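Local coordinates for protein alpha-amylase G-6 (Bacillus halodurans, PDB 2C3G) that probably binds starch, being the family 26 carbohydrate-binding module cut from a larger amylase, at residues 33-36 with 37-40. Numbering follows the deposited sequence.
Sequences EPTW and SEAP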
loop_
_atom_site.group_PDB
_atom_site.type_symbol
_atom_site.label_atom_id
_atom_site.label_comp_id
_atom_site.label_asym_id
_atom_site.label_seq_id
_atom_site.Cartn_x
_atom_site.Cartn_y
_atom_site.Cartn_z
ATOM N N GLU A 33 5.839 12.500 -1.173
ATOM C CA GLU A 33 4.953 11.565 -1.844
ATOM C C GLU A 33 5.529 11.129 -3.193
ATOM O O GLU A 33 6.062 11.951 -3.942
ATOM C CB GLU A 33 3.547 12.138 -2.041
ATOM C CG GLU A 33 3.264 13.424 -1.296
ATOM C CD GLU A 33 1.906 13.425 -0.616
ATOM O OE1 GLU A 33 0.872 13.476 -1.311
ATOM O OE2 GLU A 33 1.878 13.402 0.624
ATOM N N PRO A 34 5.405 9.840 -3.499
ATOM C CA PRO A 34 5.909 9.278 -4.751
ATOM C C PRO A 34 5.094 9.642 -5.999
ATOM O O PRO A 34 3.895 9.912 -5.939
ATOM C CB PRO A 34 5.792 7.773 -4.500
ATOM C CG PRO A 34 4.610 7.652 -3.594
ATOM C CD PRO A 34 4.761 8.808 -2.667
ATOM N N THR A 35 5.798 9.652 -7.124
ATOM C CA THR A 35 5.235 9.643 -8.465
ATOM C C THR A 35 4.459 8.331 -8.664
ATOM O O THR A 35 4.739 7.337 -7.987
ATOM C CB THR A 35 6.430 9.730 -9.460
ATOM O OG1 THR A 35 6.860 11.089 -9.587
ATOM C CG2 THR A 35 6.035 9.354 -10.855
ATOM N N TRP A 36 3.499 8.317 -9.586
ATOM C CA TRP A 36 2.799 7.086 -9.973
ATOM C C TRP A 36 3.789 6.017 -10.473
ATOM O O TRP A 36 3.610 4.821 -10.240
ATOM C CB TRP A 36 1.735 7.408 -11.025
ATOM C CG TRP A 36 0.927 6.248 -11.540
ATOM C CD1 TRP A 36 1.055 5.648 -12.755
ATOM C CD2 TRP A 36 -0.159 5.577 -10.882
ATOM N NE1 TRP A 36 0.134 4.637 -12.897
ATOM C CE2 TRP A 36 -0.626 4.568 -11.761
ATOM C CE3 TRP A 36 -0.779 5.711 -9.629
ATOM C CZ2 TRP A 36 -1.687 3.705 -11.433
ATOM C CZ3 TRP A 36 -1.832 4.850 -9.305
ATOM C CH2 TRP A 36 -2.271 3.863 -10.203
ATOM N N SER A 37 4.851 6.466 -11.133
ATOM C CA SER A 37 5.844 5.575 -11.718
ATOM C C SER A 37 7.053 5.370 -10.802
ATOM O O SER A 37 7.851 4.462 -11.039
ATOM C CB SER A 37 6.314 6.124 -13.074
ATOM O OG SER A 37 7.395 7.044 -12.899
ATOM N N GLU A 38 7.190 6.226 -9.785
ATOM C CA GLU A 38 8.240 6.103 -8.771
ATOM C C GLU A 38 7.728 5.529 -7.426
ATOM O O GLU A 38 8.485 5.449 -6.453
ATOM C CB GLU A 38 8.969 7.440 -8.585
ATOM C CG GLU A 38 8.892 8.080 -7.194
ATOM C CD GLU A 38 9.839 9.264 -7.023
ATOM O OE1 GLU A 38 11.035 9.133 -7.398
ATOM O OE2 GLU A 38 9.397 10.329 -6.510
ATOM N N ALA A 39 6.449 5.137 -7.388
ATOM C CA ALA A 39 5.876 4.403 -6.252
ATOM C C ALA A 39 6.811 3.271 -5.774
ATOM O O ALA A 39 7.374 2.528 -6.600
ATOM C CB ALA A 39 4.484 3.853 -6.598
ATOM N N PRO A 40 7.001 3.169 -4.460
ATOM C CA PRO A 40 7.875 2.147 -3.884
ATOM C C PRO A 40 7.396 0.735 -4.173
ATOM O O PRO A 40 6.191 0.464 -4.153
ATOM C CB PRO A 40 7.785 2.406 -2.374
ATOM C CG PRO A 40 7.311 3.824 -2.239
ATOM C CD PRO A 40 6.408 4.032 -3.422
#
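The indole of W36, the flat group here, meets the amide of S37 obliquely. Its CG is anti to the backbone N (chi1 180°), and although the bond from CA to CB points away from the following residues, CB still lies 3.3 Å from N of S37. From the sheet of strands 20-28 and 59-66, Y23 packs edge-to-face with the indole, and K65 makes a cation-pi contact and also donates to the W36 carbonyl. The puckered rings of P34 and P40 are the other pair to meet: their side chains cross at about a right angle, CB of P34 sitting 3.9 Å from CD of P40, and the same CB lies 3.8 Å from CA of A39.

The chain reverses in a type I beta turn, T35 to E38, with W36 and S37 at the corners. The i to i+3 bond, E38 N to T35 O, is weak, at 3.2 Å with an N-H...O angle of only 128°. Over this bend the T35 and E38 side chains also cross at about 90°, CB to CB 3.5 Å apart. The T35 methyl, CG2, is anti to its own N, which brings it 3.4 Å from OG of S37. On E38, CG rides 3.5 Å from the backbone N of T35, and the carboxylate oxygen OE2 comes alongside CA of P34, 4.0 Å away.

Past the turn, A39 and P40 settle on Y23 and Y24, and P40 pairs by backbone with L22 of strand 20-28. The assigned hydrogen bond is weak, and side-chain packing makes up much of the rest: an exposed turn with a weak closing bond, proline packed on proline beside it, and W36 tied to strand 59-66 through K65.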